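Local coordinates for RabGDI protein (Plasmodium falciparum 3D7, PDB 3P1W) that probably inhibits the dissociation of GDP from Rab GTPases, with a likely role in protein transport, at residues I92-L97 and D434-F439; L190-I195 and D219-Q224; Q347-Q352 and D360-L365. All coordinates share one frame; numbering follows the deposited sequence.

Contact 1. Residues I92-L97 and D434-F439; sequences IPKFIL and DATSHF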
loop_
_atom_site.group_PDB
_atom_site.type_symbol
_atom_site.label_atom_id
_atom_site.label_comp_id
_atom_site.label_asym_id
_atom_site.label_seq_id
_atom_site.Cartn_x
_atom_site.Cartn_y
_atom_site.Cartn_z
ATOM N N ILE A 92 -2.463 8.560 2.490
ATOM C CA ILE A 92 -2.385 7.308 1.762
ATOM C C ILE A 92 -2.102 6.182 2.768
ATOM O O ILE A 92 -0.957 5.719 2.889
ATOM C CB ILE A 92 -1.345 7.359 0.625
ATOM C CG1 ILE A 92 -1.613 8.532 -0.323
ATOM C CG2 ILE A 92 -1.317 6.033 -0.180
ATOM C CD1 ILE A 92 -0.643 8.671 -1.505
ATOM N N PRO A 93 -3.147 5.752 3.504
ATOM C CA PRO A 93 -2.972 4.712 4.509
ATOM C C PRO A 93 -2.912 3.370 3.814
ATOM O O PRO A 93 -3.908 2.906 3.198
ATOM C CB PRO A 93 -4.215 4.827 5.386
ATOM C CG PRO A 93 -5.292 5.426 4.498
ATOM C CD PRO A 93 -4.525 6.295 3.485
ATOM N N LYS A 94 -1.742 2.781 3.820
ATOM C CA LYS A 94 -1.590 1.433 3.298
ATOM C C LYS A 94 -1.174 0.509 4.435
ATOM O O LYS A 94 -0.170 0.754 5.118
ATOM C CB LYS A 94 -0.562 1.414 2.185
ATOM C CG LYS A 94 -1.093 1.978 0.849
ATOM C CD LYS A 94 -0.018 2.235 -0.150
ATOM C CE LYS A 94 -0.581 2.763 -1.490
ATOM N NZ LYS A 94 -1.116 1.730 -2.453
ATOM N N PHE A 95 -1.898 -0.575 4.597
ATOM C CA PHE A 95 -1.481 -1.587 5.558
ATOM C C PHE A 95 -0.340 -2.482 5.035
ATOM O O PHE A 95 -0.089 -2.590 3.843
ATOM C CB PHE A 95 -2.672 -2.449 5.967
ATOM C CG PHE A 95 -3.806 -1.711 6.591
ATOM C CD1 PHE A 95 -3.615 -0.614 7.405
ATOM C CD2 PHE A 95 -5.100 -2.181 6.427
ATOM C CE1 PHE A 95 -4.690 0.011 8.017
ATOM C CE2 PHE A 95 -6.164 -1.540 7.034
ATOM C CZ PHE A 95 -5.952 -0.452 7.835
ATOM N N ILE A 96 0.370 -3.122 5.959
ATOM C CA ILE A 96 1.620 -3.819 5.638
ATOM C C ILE A 96 1.500 -5.307 5.966
ATOM O O ILE A 96 1.147 -5.681 7.089
ATOM C CB ILE A 96 2.738 -3.144 6.445
ATOM C CG1 ILE A 96 2.911 -1.698 5.963
ATOM C CG2 ILE A 96 4.068 -3.925 6.374
ATOM C CD1 ILE A 96 3.544 -0.795 7.003
ATOM N N LEU A 97 1.765 -6.155 4.977
ATOM C CA LEU A 97 1.691 -7.596 5.155
ATOM C C LEU A 97 2.847 -8.067 6.055
ATOM O O LEU A 97 4.023 -7.778 5.776
ATOM C CB LEU A 97 1.734 -8.299 3.790
ATOM C CG LEU A 97 1.471 -9.814 3.757
ATOM C CD1 LEU A 97 0.020 -10.185 4.136
ATOM C CD2 LEU A 97 1.814 -10.405 2.381
ATOM N N ASP A 434 -0.439 3.861 -5.850
ATOM C CA ASP A 434 -1.692 3.351 -6.465
ATOM C C ASP A 434 -2.807 3.166 -5.441
ATOM O O ASP A 434 -2.648 3.407 -4.234
ATOM C CB ASP A 434 -1.393 2.077 -7.280
ATOM C CG ASP A 434 -1.075 0.878 -6.415
ATOM O OD1 ASP A 434 -1.457 0.849 -5.221
ATOM O OD2 ASP A 434 -0.452 -0.077 -6.926
ATOM N N ALA A 435 -3.985 2.771 -5.937
ATOM C CA ALA A 435 -5.170 2.670 -5.120
ATOM C C ALA A 435 -5.141 1.535 -4.087
ATOM O O ALA A 435 -6.010 1.507 -3.221
ATOM C CB ALA A 435 -6.432 2.497 -6.037
ATOM N N THR A 436 -4.192 0.601 -4.166
ATOM C CA THR A 436 -4.259 -0.578 -3.268
ATOM C C THR A 436 -4.199 -0.140 -1.782
ATOM O O THR A 436 -3.570 0.848 -1.460
ATOM C CB THR A 436 -3.173 -1.609 -3.570
ATOM O OG1 THR A 436 -1.863 -1.032 -3.411
ATOM C CG2 THR A 436 -3.293 -2.132 -5.031
ATOM N N SER A 437 -4.792 -0.935 -0.908
ATOM C CA SER A 437 -4.936 -0.610 0.518
ATOM C C SER A 437 -3.774 -1.210 1.327
ATOM O O SER A 437 -3.729 -1.097 2.563
ATOM C CB SER A 437 -6.281 -1.156 0.987
ATOM O OG SER A 437 -6.438 -2.499 0.552
ATOM N N HIS A 438 -2.876 -1.893 0.628
ATOM C CA HIS A 438 -1.717 -2.504 1.241
ATOM C C HIS A 438 -0.470 -2.066 0.496
ATOM O O HIS A 438 -0.543 -1.409 -0.578
ATOM C CB HIS A 438 -1.837 -4.043 1.292
ATOM C CG HIS A 438 -2.308 -4.677 0.018
ATOM N ND1 HIS A 438 -1.450 -5.027 -1.003
ATOM C CD2 HIS A 438 -3.544 -5.063 -0.381
ATOM C CE1 HIS A 438 -2.141 -5.584 -1.982
ATOM N NE2 HIS A 438 -3.419 -5.617 -1.631
ATOM N N PHE A 439 0.690 -2.450 1.022
ATOM C CA PHE A 439 1.935 -1.763 0.647
ATOM C C PHE A 439 2.731 -2.437 -0.485
ATOM O O PHE A 439 3.724 -1.879 -0.974
ATOM C CB PHE A 439 2.819 -1.629 1.892
ATOM C CG PHE A 439 3.607 -0.355 1.961
ATOM C CD1 PHE A 439 3.181 0.678 2.781
ATOM C CD2 PHE A 439 4.827 -0.223 1.282
ATOM C CE1 PHE A 439 3.915 1.854 2.869
ATOM C CE2 PHE A 439 5.558 0.932 1.344
ATOM C CZ PHE A 439 5.109 1.986 2.129
HETATM O O HOH W 1 1.551 2.172 -4.408
HETATM O O HOH W 2 1.010 -0.272 -2.577
HETATM O O HOH W 3 2.315 -5.127 2.231
#

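Contact 2. Residues L190-I195 and D219-Q224; sequences LTMLEI and DDYLKQ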
loop_
_atom_site.group_PDB
_atom_site.type_symbol
_atom_site.label_atom_id
_atom_site.label_comp_id
_atom_site.label_asym_id
_atom_site.label_seq_id
_atom_site.Cartn_x
_atom_site.Cartn_y
_atom_site.Cartn_z
ATOM N N LEU A 190 1.937 -26.588 -14.537
ATOM C CA LEU A 190 0.515 -26.259 -14.479
ATOM C C LEU A 190 0.321 -24.789 -14.129
ATOM O O LEU A 190 1.117 -24.204 -13.380
ATOM C CB LEU A 190 -0.200 -27.122 -13.441
ATOM C CG LEU A 190 -0.152 -28.646 -13.614
ATOM C CD1 LEU A 190 -1.073 -29.286 -12.600
ATOM C CD2 LEU A 190 -0.522 -29.070 -15.029
ATOM N N THR A 191 -0.750 -24.208 -14.665
ATOM C CA THR A 191 -1.143 -22.852 -14.319
ATOM C C THR A 191 -1.937 -22.849 -13.014
ATOM O O THR A 191 -2.416 -23.887 -12.568
ATOM C CB THR A 191 -2.020 -22.216 -15.410
ATOM O OG1 THR A 191 -3.270 -22.903 -15.483
ATOM C CG2 THR A 191 -1.323 -22.255 -16.772
ATOM N N MET A 192 -2.109 -21.677 -12.397
ATOM C CA MET A 192 -2.911 -21.640 -11.175
ATOM C C MET A 192 -4.343 -22.074 -11.452
ATOM O O MET A 192 -4.977 -22.683 -10.591
ATOM C CB MET A 192 -2.915 -20.246 -10.526
ATOM C CG MET A 192 -3.529 -20.263 -9.118
ATOM S SD MET A 192 -2.597 -21.320 -7.994
ATOM C CE MET A 192 -3.779 -21.660 -6.702
ATOM N N LEU A 193 -4.853 -21.755 -12.639
ATOM C CA LEU A 193 -6.226 -22.100 -12.997
ATOM C C LEU A 193 -6.396 -23.620 -12.994
ATOM O O LEU A 193 -7.391 -24.136 -12.508
ATOM C CB LEU A 193 -6.600 -21.528 -14.372
ATOM C CG LEU A 193 -7.970 -21.951 -14.928
ATOM C CD1 LEU A 193 -9.095 -21.491 -14.022
ATOM C CD2 LEU A 193 -8.183 -21.469 -16.363
ATOM N N GLU A 194 -5.402 -24.330 -13.514
ATOM C CA GLU A 194 -5.457 -25.796 -13.514
ATOM C C GLU A 194 -5.450 -26.333 -12.080
ATOM O O GLU A 194 -6.131 -27.311 -11.794
ATOM C CB GLU A 194 -4.323 -26.396 -14.352
ATOM C CG GLU A 194 -4.485 -26.126 -15.850
ATOM C CD GLU A 194 -3.305 -26.610 -16.672
ATOM O OE1 GLU A 194 -3.296 -27.795 -17.069
ATOM O OE2 GLU A 194 -2.392 -25.808 -16.942
ATOM N N ILE A 195 -4.736 -25.661 -11.168
ATOM C CA ILE A 195 -4.753 -26.055 -9.752
ATOM C C ILE A 195 -6.131 -25.818 -9.124
ATOM O O ILE A 195 -6.625 -26.657 -8.380
ATOM C CB ILE A 195 -3.699 -25.307 -8.914
ATOM C CG1 ILE A 195 -2.277 -25.667 -9.356
ATOM C CG2 ILE A 195 -3.893 -25.626 -7.422
ATOM C CD1 ILE A 195 -1.897 -27.131 -9.112
ATOM N N ASP A 219 -6.893 -10.849 -12.830
ATOM C CA ASP A 219 -6.870 -12.306 -12.996
ATOM C C ASP A 219 -5.833 -12.828 -14.001
ATOM O O ASP A 219 -5.928 -13.985 -14.420
ATOM C CB ASP A 219 -8.270 -12.798 -13.348
ATOM C CG ASP A 219 -9.271 -12.587 -12.208
ATOM O OD1 ASP A 219 -8.869 -12.447 -11.018
ATOM O OD2 ASP A 219 -10.477 -12.560 -12.513
ATOM N N ASP A 220 -4.817 -12.029 -14.335
ATOM C CA ASP A 220 -3.719 -12.502 -15.222
ATOM C C ASP A 220 -2.981 -13.716 -14.639
ATOM O O ASP A 220 -2.537 -14.595 -15.388
ATOM C CB ASP A 220 -2.700 -11.380 -15.499
ATOM C CG ASP A 220 -3.292 -10.215 -16.300
ATOM O OD1 ASP A 220 -4.430 -10.307 -16.800
ATOM O OD2 ASP A 220 -2.599 -9.198 -16.430
ATOM N N TYR A 221 -2.858 -13.781 -13.312
ATOM C CA TYR A 221 -2.182 -14.904 -12.649
ATOM C C TYR A 221 -2.742 -16.278 -13.016
ATOM O O TYR A 221 -2.018 -17.264 -12.928
ATOM C CB TYR A 221 -2.199 -14.762 -11.118
ATOM C CG TYR A 221 -3.521 -15.120 -10.481
ATOM C CD1 TYR A 221 -3.763 -16.404 -10.017
ATOM C CD2 TYR A 221 -4.537 -14.183 -10.372
ATOM C CE1 TYR A 221 -4.959 -16.741 -9.436
ATOM C CE2 TYR A 221 -5.755 -14.515 -9.797
ATOM C CZ TYR A 221 -5.961 -15.800 -9.324
ATOM O OH TYR A 221 -7.162 -16.159 -8.767
ATOM N N LEU A 222 -4.012 -16.330 -13.414
ATOM C CA LEU A 222 -4.692 -17.588 -13.734
ATOM C C LEU A 222 -3.957 -18.352 -14.819
ATOM O O LEU A 222 -3.898 -19.570 -14.778
ATOM C CB LEU A 222 -6.139 -17.344 -14.179
ATOM C CG LEU A 222 -7.150 -16.975 -13.083
ATOM C CD1 LEU A 222 -8.512 -16.672 -13.711
ATOM C CD2 LEU A 222 -7.282 -18.063 -12.033
ATOM N N LYS A 223 -3.387 -17.617 -15.767
ATOM C CA LYS A 223 -2.682 -18.204 -16.908
ATOM C C LYS A 223 -1.193 -18.419 -16.647
ATOM O O LYS A 223 -0.529 -19.059 -17.434
ATOM C CB LYS A 223 -2.864 -17.306 -18.129
ATOM C CG LYS A 223 -4.329 -17.188 -18.547
ATOM C CD LYS A 223 -4.537 -16.208 -19.714
ATOM C CE LYS A 223 -5.678 -16.691 -20.628
ATOM N NZ LYS A 223 -5.970 -15.731 -21.738
ATOM N N GLN A 224 -0.677 -17.875 -15.551
ATOM C CA GLN A 224 0.724 -18.031 -15.168
ATOM C C GLN A 224 0.947 -19.313 -14.353
ATOM O O GLN A 224 -0.005 -19.871 -13.798
ATOM C CB GLN A 224 1.165 -16.827 -14.328
ATOM C CG GLN A 224 1.098 -15.494 -15.052
ATOM C CD GLN A 224 1.646 -14.341 -14.210
ATOM O OE1 GLN A 224 1.218 -14.121 -13.072
ATOM N NE2 GLN A 224 2.595 -13.595 -14.775
#

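Contact 3. Residues Q347-Q352 and D360-L365; sequences QIIIPQ and DIYINL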
loop_
_atom_site.group_PDB
_atom_site.type_symbol
_atom_site.label_atom_id
_atom_site.label_comp_id
_atom_site.label_asym_id
_atom_site.label_seq_id
_atom_site.Cartn_x
_atom_site.Cartn_y
_atom_site.Cartn_z
ATOM N N GLN A 347 -9.545 -3.857 6.728
ATOM C CA GLN A 347 -9.344 -3.702 5.290
ATOM C C GLN A 347 -10.501 -4.416 4.573
ATOM O O GLN A 347 -10.872 -5.552 4.949
ATOM C CB GLN A 347 -8.024 -4.344 4.866
ATOM C CG GLN A 347 -7.700 -4.246 3.348
ATOM C CD GLN A 347 -6.288 -4.739 3.026
ATOM O OE1 GLN A 347 -5.608 -4.219 2.136
ATOM N NE2 GLN A 347 -5.838 -5.720 3.775
ATOM N N ILE A 348 -11.082 -3.752 3.581
ATOM C CA ILE A 348 -12.090 -4.331 2.716
ATOM C C ILE A 348 -11.603 -4.259 1.289
ATOM O O ILE A 348 -11.266 -3.183 0.802
ATOM C CB ILE A 348 -13.449 -3.589 2.817
ATOM C CG1 ILE A 348 -13.990 -3.567 4.258
ATOM C CG2 ILE A 348 -14.490 -4.185 1.868
ATOM C CD1 ILE A 348 -15.106 -2.537 4.463
ATOM N N ILE A 349 -11.482 -5.412 0.661
ATOM C CA ILE A 349 -11.091 -5.532 -0.715
ATOM C C ILE A 349 -12.348 -5.776 -1.540
ATOM O O ILE A 349 -13.093 -6.747 -1.290
ATOM C CB ILE A 349 -10.051 -6.646 -0.899
ATOM C CG1 ILE A 349 -8.763 -6.262 -0.157
ATOM C CG2 ILE A 349 -9.778 -6.925 -2.413
ATOM C CD1 ILE A 349 -7.704 -7.357 -0.037
ATOM N N ILE A 350 -12.565 -4.922 -2.533
ATOM C CA ILE A 350 -13.727 -5.075 -3.432
ATOM C C ILE A 350 -13.280 -5.509 -4.837
ATOM O O ILE A 350 -12.759 -4.686 -5.622
ATOM C CB ILE A 350 -14.558 -3.800 -3.523
ATOM C CG1 ILE A 350 -14.917 -3.260 -2.128
ATOM C CG2 ILE A 350 -15.841 -4.087 -4.420
ATOM C CD1 ILE A 350 -15.649 -1.898 -2.134
ATOM N N PRO A 351 -13.448 -6.808 -5.151
ATOM C CA PRO A 351 -13.006 -7.285 -6.458
ATOM C C PRO A 351 -13.772 -6.587 -7.571
ATOM O O PRO A 351 -14.976 -6.371 -7.461
ATOM C CB PRO A 351 -13.283 -8.783 -6.405
ATOM C CG PRO A 351 -13.283 -9.111 -4.954
ATOM C CD PRO A 351 -13.800 -7.920 -4.244
ATOM N N GLN A 352 -13.052 -6.215 -8.619
ATOM C CA GLN A 352 -13.596 -5.389 -9.692
ATOM C C GLN A 352 -14.897 -5.932 -10.328
ATOM O O GLN A 352 -15.800 -5.148 -10.666
ATOM C CB GLN A 352 -12.501 -5.150 -10.737
ATOM C CG GLN A 352 -12.021 -6.440 -11.449
ATOM C CD GLN A 352 -10.727 -6.248 -12.167
ATOM O OE1 GLN A 352 -10.697 -6.306 -13.389
ATOM N NE2 GLN A 352 -9.651 -5.985 -11.429
ATOM N N ASP A 360 -9.966 -2.954 -8.982
ATOM C CA ASP A 360 -10.547 -3.173 -7.661
ATOM C C ASP A 360 -10.732 -1.836 -6.904
ATOM O O ASP A 360 -10.066 -0.826 -7.206
ATOM C CB ASP A 360 -9.683 -4.113 -6.828
ATOM C CG ASP A 360 -9.671 -5.563 -7.337
ATOM O OD1 ASP A 360 -10.224 -5.896 -8.426
ATOM O OD2 ASP A 360 -9.063 -6.385 -6.614
ATOM N N ILE A 361 -11.595 -1.854 -5.908
ATOM C CA ILE A 361 -11.738 -0.734 -4.968
ATOM C C ILE A 361 -11.404 -1.248 -3.576
ATOM O O ILE A 361 -11.633 -2.437 -3.268
ATOM C CB ILE A 361 -13.126 -0.091 -5.076
ATOM C CG1 ILE A 361 -13.278 0.527 -6.487
ATOM C CG2 ILE A 361 -13.363 0.947 -3.988
ATOM C CD1 ILE A 361 -14.632 1.236 -6.762
ATOM N N TYR A 362 -10.846 -0.370 -2.749
ATOM C CA TYR A 362 -10.335 -0.734 -1.439
ATOM C C TYR A 362 -10.830 0.225 -0.367
ATOM O O TYR A 362 -11.023 1.396 -0.626
ATOM C CB TYR A 362 -8.807 -0.735 -1.462
ATOM C CG TYR A 362 -8.178 -1.486 -2.629
ATOM C CD1 TYR A 362 -7.758 -2.810 -2.481
ATOM C CD2 TYR A 362 -8.021 -0.886 -3.886
ATOM C CE1 TYR A 362 -7.181 -3.509 -3.527
ATOM C CE2 TYR A 362 -7.452 -1.580 -4.953
ATOM C CZ TYR A 362 -7.031 -2.884 -4.771
ATOM O OH TYR A 362 -6.482 -3.587 -5.805
ATOM N N ILE A 363 -11.029 -0.283 0.848
ATOM C CA ILE A 363 -11.400 0.551 1.988
ATOM C C ILE A 363 -10.556 0.143 3.191
ATOM O O ILE A 363 -10.554 -1.036 3.571
ATOM C CB ILE A 363 -12.877 0.437 2.372
ATOM C CG1 ILE A 363 -13.782 0.570 1.154
ATOM C CG2 ILE A 363 -13.204 1.412 3.501
ATOM C CD1 ILE A 363 -15.314 0.415 1.423
ATOM N N ASN A 364 -9.817 1.097 3.761
ATOM C CA ASN A 364 -9.139 0.885 5.045
ATOM C C ASN A 364 -9.848 1.635 6.145
ATOM O O ASN A 364 -10.387 2.699 5.910
ATOM C CB ASN A 364 -7.695 1.310 4.964
ATOM C CG ASN A 364 -6.846 0.258 4.308
ATOM O OD1 ASN A 364 -7.291 -0.893 4.131
ATOM N ND2 ASN A 364 -5.631 0.622 3.933
ATOM N N LEU A 365 -9.860 1.060 7.342
ATOM C CA LEU A 365 -10.519 1.667 8.476
ATOM C C LEU A 365 -9.499 1.669 9.615
ATOM O O LEU A 365 -8.904 0.618 9.905
ATOM C CB LEU A 365 -11.776 0.856 8.851
ATOM C CG LEU A 365 -12.656 1.219 10.036
ATOM C CD1 LEU A 365 -12.006 0.924 11.385
ATOM C CD2 LEU A 365 -13.161 2.673 9.984
#

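Contact 1. Residues I92-L97 and D434-F439
Lys94 reaches across to the turn at Asp434-Thr436 and buries its ammonium group among backbone and side-chain oxygens. The chain runs nearly straight as far as CE, then bends at its last torsion (chi4 -82°), which turns NZ into the turn. There NZ donates to Thr436 O at 2.8 Å and to Asp434 O at 2.9 Å, the latter approached from above its carbonyl plane. A salt bridge, weak as a hydrogen bond, joins the same NZ to Asp434 OD1 at 2.9 Å. That carboxylate oxygen is already held by its own segment: Thr436 OG1 donates to the syn lone pair of Asp434 OD1 at 2.6 Å, while Thr436 N comes from above the carboxylate plane. Arg328 is a second cationic partner of Asp434 O, so the turn probably stabilises two positive groups at once.

Beside this polar knot the backbones close tightly. Phe95 N donates to Ser437 O at 2.8 Å, and His438 CA lies 3.1 Å from Phe95 O in a CA-H...O contact. Apolar contact is looser: CB of Lys94 and CG1 of Ile96 meet CD1 of Phe439, the latter pair at 4.0 Å, with Leu102 of helix 101-108 also against Phe439.

The looser parts of the contact are bridged by water. One water accepts from Lys94 NZ and donates to His438 O, another links NZ weakly to Asp434 N, and a third spans Leu97 N and, weakly, Phe439 N. Lys94 O, although buried, has no polar partner in the model. Overall the arrangement is an Asx turn that begins at Asp434, its oxygens binding the ammonium group of Lys94, followed by a single beta bridge between Phe95 and His438, just ahead of helix 440-454.

Contact 2. Residues L190-I195 and D219-Q224
Met192 N donates to Gln224 O at 3.1 Å, the shortest polar bond between the two segments, and meets the carbonyl almost head-on, with a C=O...N angle of 171°. One residue along, Leu193 N bonds to Leu222 O at 3.2 Å, this time in the carbonyl plane and on a lone pair. Both donors belong to the first turn of helix 192-198, whose leading N-H groups have no acceptor within the helix; the turn before helix 226-243 supplies the two carbonyls. The next N-H is capped from within: Glu194 N donates to Thr191 OG1 at 3.2 Å. In return Glu194 OE2 takes Thr191 N, completing a capping box. With chi1 at 66°, the threonine hydroxyl lies between the backbone N and the carbonyl carbon, where it can face the helix.

The carbon atoms of Thr191 lie against the carbonyl oxygens of the other segment. Its CB lies 3.3 Å from Leu222 O and its CG2 3.4 Å from Lys223 O, while CA makes a CA-H...O contact with Gln224 O. CB of Leu193 sits against CB of Leu222 at 4.2 Å, a looser apolar touch on the partly exposed side.

On the buried side, Met192 crosses Tyr221 at a slant, its CG in the ring plane at the edge, 3.8 Å from CE1. CG of Leu222 lies over one face of the same ring, offset toward its rim. The bend of Met192 at chi2 (61°) carries its end away from the tyrosine toward Phe167 of helix 158-173 and Leu230 of helix 226-243. Tyr221 itself stacks on Tyr216, bonds through OH to Tyr196 OH and touches Ile206, so the contact wedges the start of helix 192-198 among helices 158-173, 203-213 and 226-243.

Contact 3. Residues Q347-Q352 and D360-L365
Gln352 places CG between its backbone N and carbonyl carbon (chi1 64°) and then runs extended, which brings NE2 round to the same oxygen of Asp360 that its own N-H reaches. Asp360 answers with CG anti to its carbonyl carbon (chi1 -69°). OD1 therefore takes Gln352 N at 2.9 Å and NE2 at 3.1 Å, from opposite faces of the carboxylate plane. The NE2 bond is nearly straight and lies in the amide plane, itself almost perpendicular (87°) to the carboxylate.

Beyond this closure the strands run antiparallel. Ile348 and Ile363 form one hydrogen-bonded pair, Ile350 and Ile361 the next, with Ile350 N to Ile361 O at 2.8 Å. Their side chains share one face of the sheet, where CD1 of Ile350 lies 4.1 Å from CG2 of Ile361 and 4.3 Å from CD1 of Ile363. The opposite face carries Gln347, Ile349, Tyr362 and Asn364. There OD1 of Asn364, buried without a polar partner, rests 3.5 Å from CG of Gln347, while ND2 of Asn364 is bonded to Ser437 O and Pro93 O.

The hairpin thus pairs an isoleucine-lined face with a polar end. With two N-H groups on OD1 and His211 on OD2, Asp360 is probably ionised despite its burial.

How the contacts relate
Contacts 1 and 3 adjoin, their centres 10 Å apart, and reach the same mixed sheet. Ser437 OG meets Gln347 OE1 at 2.5 Å, probably a hydrogen bond, and CE2 of Phe95 packs 3.2 Å from OD1 of Asn364. Contact 1 joins segments far apart in sequence, and contacts 2 and 3 both fall within the loop it closes. Contact 2 lies among helices, its centre 25 Å from that of contact 1 and 23 Å from that of contact 3. Its nearest atoms are about 6 Å from contact 3. His211 of helix 203-213 bridges this gap, bonding through NE2 to Asp219 OD1 and through ND1 to Asp360, which suggests a positively charged imidazole.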